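Local coordinates for protein endo-1,4-beta-mannanase (Eisenia fetida, PDB 5Y6T) that probably hydrolyses internal beta-1,4-mannosidic linkages of mannan polysaccharides, as a cold-adapted endo-mannanase of glycoside hydrolase family 5, at residues N64-P78 and V111-T125. Residues are numbered along the deposited sequence; the frame is centred on the assembly and turned at random.
Sequences NSLRIWVHCDGGYTP and VLVFIVLWNGATTPT
W69 lays its indole alongside V116, CD1 lying 3.6 Å from V116 CB and V116 CG1 over one face of the ring, while its far rim, CZ3, meets N119 ND2 at 3.5 Å, the amide, whose strongest polar partner is N166, turned 49° from the ring. CG of W69 stands anti to its carbonyl carbon (chi1 -62°), which swings the indole over the neighbouring strand. With an alanine here, V116 would probably lose the indole beside it, N119 its oblique neighbour, and the R67 guanidinium the NE1 over one face. R67, extended from CG to NE, slides past V116 CG2 to salt bridges with E163 and E297 and a hydrogen bond with N28, which a long, multidentate arginine can serve at once. On the other sheet face, apolar L66, I68 and V113 pack on helices 42-60 and 95-108, and I115 touches strand 159-163. Within the beta bulge between W69 and C72, H71 lies obliquely against W118, with CB 3.8 Å from W118 CE3, and P78 CD touches W118 CH2. D73 O, bound in its carbonyl plane by T125 OG1 at 2.8 Å and T125 N at 3.3 Å, ties the following loops together. The parallel pair, with R67 and W69 facing the barrel interior and apolar residues facing helices, fits the (beta/alpha)8 barrel of GH5 enzymes.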
loop_
_atom_site.group_PDB
_atom_site.type_symbol
_atom_site.label_atom_id
_atom_site.label_comp_id
_atom_site.label_asym_id
_atom_site.label_seq_id
_atom_site.Cartn_x
_atom_site.Cartn_y
_atom_site.Cartn_z
ATOM N N ASN A 64 2.838 6.404 -13.859
ATOM C CA ASN A 64 3.051 7.610 -13.058
ATOM C C ASN A 64 3.247 7.383 -11.591
ATOM O O ASN A 64 3.219 8.339 -10.823
ATOM C CB ASN A 64 1.887 8.594 -13.274
ATOM C CG ASN A 64 0.539 8.050 -12.803
ATOM O OD1 ASN A 64 0.486 7.103 -11.955
ATOM N ND2 ASN A 64 -0.548 8.561 -13.395
ATOM N N SER A 65 3.395 6.126 -11.201
ATOM C CA SER A 65 3.440 5.795 -9.807
ATOM C C SER A 65 4.018 4.438 -9.594
ATOM O O SER A 65 4.137 3.611 -10.508
ATOM C CB SER A 65 2.034 5.921 -9.206
ATOM O OG SER A 65 1.120 5.110 -9.937
ATOM N N LEU A 66 4.323 4.176 -8.319
ATOM C CA LEU A 66 4.862 2.914 -7.896
ATOM C C LEU A 66 4.588 2.663 -6.425
ATOM O O LEU A 66 4.459 3.596 -5.650
ATOM C CB LEU A 66 6.374 2.790 -8.236
ATOM C CG LEU A 66 7.375 3.635 -7.474
ATOM C CD1 LEU A 66 7.755 3.081 -6.090
ATOM C CD2 LEU A 66 8.556 3.893 -8.334
ATOM N N ARG A 67 4.573 1.400 -6.049
ATOM C CA ARG A 67 4.437 0.976 -4.659
ATOM C C ARG A 67 5.649 0.162 -4.266
ATOM O O ARG A 67 6.021 -0.774 -4.953
ATOM C CB ARG A 67 3.152 0.146 -4.489
ATOM C CG ARG A 67 2.849 -0.350 -3.070
ATOM C CD ARG A 67 1.387 -0.824 -3.064
ATOM N NE ARG A 67 0.955 -1.427 -1.803
ATOM C CZ ARG A 67 0.871 -2.738 -1.583
ATOM N NH1 ARG A 67 1.341 -3.655 -2.451
ATOM N NH2 ARG A 67 0.362 -3.142 -0.414
ATOM N N ILE A 68 6.264 0.517 -3.162
ATOM C CA ILE A 68 7.511 -0.099 -2.734
ATOM C C ILE A 68 7.479 -0.380 -1.231
ATOM O O ILE A 68 6.890 0.372 -0.412
ATOM C CB ILE A 68 8.725 0.809 -3.070
ATOM C CG1 ILE A 68 10.034 0.017 -2.829
ATOM C CG2 ILE A 68 8.701 2.158 -2.336
ATOM C CD1 ILE A 68 11.206 0.565 -3.618
ATOM N N TRP A 69 8.123 -1.456 -0.842
ATOM C CA TRP A 69 8.042 -1.952 0.535
ATOM C C TRP A 69 9.353 -1.747 1.259
ATOM O O TRP A 69 10.434 -1.893 0.648
ATOM C CB TRP A 69 7.725 -3.421 0.546
ATOM C CG TRP A 69 6.422 -3.874 -0.039
ATOM C CD1 TRP A 69 5.493 -3.132 -0.729
ATOM C CD2 TRP A 69 5.901 -5.195 0.024
ATOM N NE1 TRP A 69 4.440 -3.953 -1.144
ATOM C CE2 TRP A 69 4.674 -5.215 -0.681
ATOM C CE3 TRP A 69 6.363 -6.400 0.578
ATOM C CZ2 TRP A 69 3.903 -6.386 -0.819
ATOM C CZ3 TRP A 69 5.587 -7.534 0.449
ATOM C CH2 TRP A 69 4.380 -7.527 -0.244
ATOM N N VAL A 70 9.257 -1.534 2.564
ATOM C CA VAL A 70 10.461 -1.185 3.357
ATOM C C VAL A 70 10.748 -2.222 4.423
ATOM O O VAL A 70 11.617 -3.079 4.177
ATOM C CB VAL A 70 10.378 0.240 3.952
ATOM C CG1 VAL A 70 11.644 0.622 4.704
ATOM C CG2 VAL A 70 10.040 1.284 2.862
ATOM N N HIS A 71 10.111 -2.226 5.578
ATOM C CA HIS A 71 10.553 -3.139 6.631
ATOM C C HIS A 71 10.176 -4.607 6.381
ATOM O O HIS A 71 10.864 -5.538 6.901
ATOM C CB HIS A 71 9.976 -2.783 7.999
ATOM C CG HIS A 71 10.224 -1.365 8.425
ATOM N ND1 HIS A 71 11.483 -0.812 8.482
ATOM C CD2 HIS A 71 9.384 -0.455 8.954
ATOM C CE1 HIS A 71 11.408 0.411 8.998
ATOM N NE2 HIS A 71 10.132 0.655 9.282
ATOM N N CYS A 72 9.047 -4.801 5.711
ATOM C CA CYS A 72 8.574 -6.154 5.330
ATOM C C CYS A 72 8.277 -6.960 6.588
ATOM O O CYS A 72 7.392 -6.582 7.384
ATOM C CB CYS A 72 9.573 -6.833 4.356
ATOM S SG CYS A 72 9.693 -5.954 2.775
ATOM N N ASP A 73 9.047 -7.979 6.893
ATOM C CA ASP A 73 8.791 -8.793 8.079
ATOM C C ASP A 73 9.619 -8.365 9.300
ATOM O O ASP A 73 9.594 -8.992 10.298
ATOM C CB ASP A 73 9.130 -10.272 7.764
ATOM C CG ASP A 73 10.598 -10.462 7.363
ATOM O OD1 ASP A 73 11.403 -9.543 7.404
ATOM O OD2 ASP A 73 10.979 -11.561 7.012
ATOM N N GLY A 74 10.291 -7.214 9.225
ATOM C CA GLY A 74 11.115 -6.686 10.331
ATOM C C GLY A 74 12.455 -7.380 10.557
ATOM O O GLY A 74 13.055 -7.217 11.596
ATOM N N GLY A 75 12.873 -8.197 9.583
ATOM C CA GLY A 75 14.089 -8.977 9.707
ATOM C C GLY A 75 15.369 -8.198 9.600
ATOM O O GLY A 75 16.371 -8.634 10.148
ATOM N N TYR A 76 15.344 -7.025 8.960
ATOM C CA TYR A 76 16.524 -6.207 8.814
ATOM C C TYR A 76 16.410 -4.795 9.360
ATOM O O TYR A 76 17.348 -4.310 9.940
ATOM C CB TYR A 76 16.865 -6.167 7.357
ATOM C CG TYR A 76 18.220 -5.629 6.915
ATOM C CD1 TYR A 76 19.431 -6.268 7.260
ATOM C CD2 TYR A 76 18.287 -4.504 6.085
ATOM C CE1 TYR A 76 20.620 -5.817 6.765
ATOM C CE2 TYR A 76 19.476 -4.011 5.639
ATOM C CZ TYR A 76 20.640 -4.679 5.929
ATOM O OH TYR A 76 21.835 -4.178 5.404
ATOM N N THR A 77 15.268 -4.160 9.129
ATOM C CA THR A 77 14.876 -2.903 9.706
ATOM C C THR A 77 13.466 -3.081 10.256
ATOM O O THR A 77 12.717 -3.967 9.795
ATOM C CB THR A 77 14.870 -1.779 8.666
ATOM O OG1 THR A 77 13.912 -2.046 7.634
ATOM C CG2 THR A 77 16.322 -1.564 8.080
ATOM N N PRO A 78 13.052 -2.234 11.191
ATOM C CA PRO A 78 13.842 -1.229 11.898
ATOM C C PRO A 78 14.862 -1.781 12.931
ATOM O O PRO A 78 15.096 -3.000 13.012
ATOM C CB PRO A 78 12.769 -0.414 12.589
ATOM C CG PRO A 78 11.753 -1.449 12.942
ATOM C CD PRO A 78 11.691 -2.364 11.765
ATOM N N VAL A 111 7.040 10.687 -11.140
ATOM C CA VAL A 111 6.466 9.449 -10.593
ATOM C C VAL A 111 6.198 9.622 -9.091
ATOM O O VAL A 111 7.061 10.083 -8.341
ATOM C CB VAL A 111 7.459 8.307 -10.787
ATOM C CG1 VAL A 111 7.073 7.045 -10.065
ATOM C CG2 VAL A 111 7.669 8.052 -12.266
ATOM N N LEU A 112 4.957 9.308 -8.702
ATOM C CA LEU A 112 4.506 9.312 -7.330
ATOM C C LEU A 112 4.812 7.974 -6.650
ATOM O O LEU A 112 4.497 6.898 -7.165
ATOM C CB LEU A 112 3.008 9.578 -7.296
ATOM C CG LEU A 112 2.675 11.082 -7.544
ATOM C CD1 LEU A 112 1.208 11.306 -7.912
ATOM C CD2 LEU A 112 3.080 11.944 -6.361
ATOM N N VAL A 113 5.360 8.050 -5.456
ATOM C CA VAL A 113 5.835 6.892 -4.694
ATOM C C VAL A 113 4.925 6.627 -3.502
ATOM O O VAL A 113 4.631 7.535 -2.726
ATOM C CB VAL A 113 7.254 7.162 -4.191
ATOM C CG1 VAL A 113 7.782 6.053 -3.303
ATOM C CG2 VAL A 113 8.216 7.253 -5.416
ATOM N N PHE A 114 4.530 5.370 -3.353
ATOM C CA PHE A 114 3.751 4.901 -2.220
ATOM C C PHE A 114 4.586 3.919 -1.441
ATOM O O PHE A 114 5.030 2.907 -1.989
ATOM C CB PHE A 114 2.407 4.338 -2.686
ATOM C CG PHE A 114 1.531 5.397 -3.348
ATOM C CD1 PHE A 114 1.776 5.831 -4.661
ATOM C CD2 PHE A 114 0.559 6.050 -2.632
ATOM C CE1 PHE A 114 1.002 6.851 -5.266
ATOM C CE2 PHE A 114 -0.203 7.051 -3.230
ATOM C CZ PHE A 114 0.059 7.485 -4.522
ATOM N N ILE A 115 4.760 4.211 -0.178
ATOM C CA ILE A 115 5.743 3.516 0.710
ATOM C C ILE A 115 5.029 2.668 1.736
ATOM O O ILE A 115 4.278 3.192 2.539
ATOM C CB ILE A 115 6.691 4.500 1.430
ATOM C CG1 ILE A 115 7.343 5.485 0.434
ATOM C CG2 ILE A 115 7.763 3.754 2.203
ATOM C CD1 ILE A 115 8.091 6.632 1.081
ATOM N N VAL A 116 5.307 1.367 1.684
ATOM C CA VAL A 116 4.711 0.384 2.554
ATOM C C VAL A 116 5.652 -0.006 3.681
ATOM O O VAL A 116 6.681 -0.596 3.432
ATOM C CB VAL A 116 4.257 -0.876 1.773
ATOM C CG1 VAL A 116 3.493 -1.753 2.708
ATOM C CG2 VAL A 116 3.370 -0.528 0.570
ATOM N N LEU A 117 5.248 0.217 4.924
ATOM C CA LEU A 117 6.127 -0.089 6.064
ATOM C C LEU A 117 6.303 -1.575 6.364
ATOM O O LEU A 117 7.440 -2.073 6.337
ATOM C CB LEU A 117 5.622 0.619 7.297
ATOM C CG LEU A 117 5.526 2.144 7.277
ATOM C CD1 LEU A 117 4.947 2.732 8.582
ATOM C CD2 LEU A 117 6.894 2.780 7.101
ATOM N N TRP A 118 5.184 -2.259 6.568
ATOM C CA TRP A 118 5.202 -3.583 7.081
ATOM C C TRP A 118 4.523 -4.554 6.129
ATOM O O TRP A 118 3.661 -4.150 5.355
ATOM C CB TRP A 118 4.513 -3.667 8.430
ATOM C CG TRP A 118 5.087 -2.764 9.456
ATOM C CD1 TRP A 118 4.518 -1.621 9.909
ATOM C CD2 TRP A 118 6.244 -2.970 10.250
ATOM N NE1 TRP A 118 5.257 -1.084 10.907
ATOM C CE2 TRP A 118 6.308 -1.919 11.166
ATOM C CE3 TRP A 118 7.223 -3.981 10.327
ATOM C CZ2 TRP A 118 7.367 -1.775 12.065
ATOM C CZ3 TRP A 118 8.211 -3.866 11.223
ATOM C CH2 TRP A 118 8.295 -2.749 12.086
ATOM N N ASN A 119 4.894 -5.842 6.243
ATOM C CA ASN A 119 4.204 -6.920 5.505
ATOM C C ASN A 119 3.421 -7.859 6.363
ATOM O O ASN A 119 3.893 -8.348 7.391
ATOM C CB ASN A 119 5.247 -7.715 4.670
ATOM C CG ASN A 119 4.598 -8.620 3.621
ATOM O OD1 ASN A 119 3.460 -8.436 3.252
ATOM N ND2 ASN A 119 5.342 -9.634 3.180
ATOM N N GLY A 120 2.161 -7.987 5.996
ATOM C CA GLY A 120 1.200 -8.881 6.546
ATOM C C GLY A 120 0.994 -10.199 5.808
ATOM O O GLY A 120 0.202 -11.017 6.236
ATOM N N ALA A 121 1.660 -10.358 4.671
ATOM C CA ALA A 121 1.515 -11.522 3.802
ATOM C C ALA A 121 2.534 -12.629 4.125
ATOM O O ALA A 121 2.501 -13.724 3.523
ATOM C CB ALA A 121 1.565 -11.070 2.341
ATOM N N THR A 122 3.448 -12.340 5.062
ATOM C CA THR A 122 4.351 -13.365 5.570
ATOM C C THR A 122 4.340 -13.315 7.080
ATOM O O THR A 122 3.917 -12.348 7.691
ATOM C CB THR A 122 5.787 -13.146 5.100
ATOM O OG1 THR A 122 6.246 -11.829 5.485
ATOM C CG2 THR A 122 5.883 -13.355 3.527
ATOM N N THR A 123 4.830 -14.354 7.703
ATOM C CA THR A 123 4.791 -14.434 9.114
ATOM C C THR A 123 5.809 -13.404 9.687
ATOM O O THR A 123 6.995 -13.397 9.305
ATOM C CB THR A 123 5.195 -15.835 9.567
ATOM O OG1 THR A 123 4.295 -16.786 8.988
ATOM C CG2 THR A 123 5.095 -15.954 11.085
ATOM N N PRO A 124 5.375 -12.620 10.660
ATOM C CA PRO A 124 6.310 -11.669 11.238
ATOM C C PRO A 124 7.464 -12.262 12.027
ATOM O O PRO A 124 7.272 -13.303 12.690
ATOM C CB PRO A 124 5.430 -10.874 12.253
ATOM C CG PRO A 124 4.065 -11.048 11.782
ATOM C CD PRO A 124 3.985 -12.390 11.118
ATOM N N THR A 125 8.613 -11.599 11.984
ATOM C CA THR A 125 9.639 -11.820 12.987
ATOM C C THR A 125 9.122 -11.441 14.386
ATOM O O THR A 125 8.180 -10.673 14.516
ATOM C CB THR A 125 10.906 -11.048 12.691
ATOM O OG1 THR A 125 10.632 -9.653 12.783
ATOM C CG2 THR A 125 11.496 -11.470 11.333
HETATM O O HOH W 1 6.939 -3.540 3.931
HETATM O O HOH W 2 9.144 -12.363 4.890
#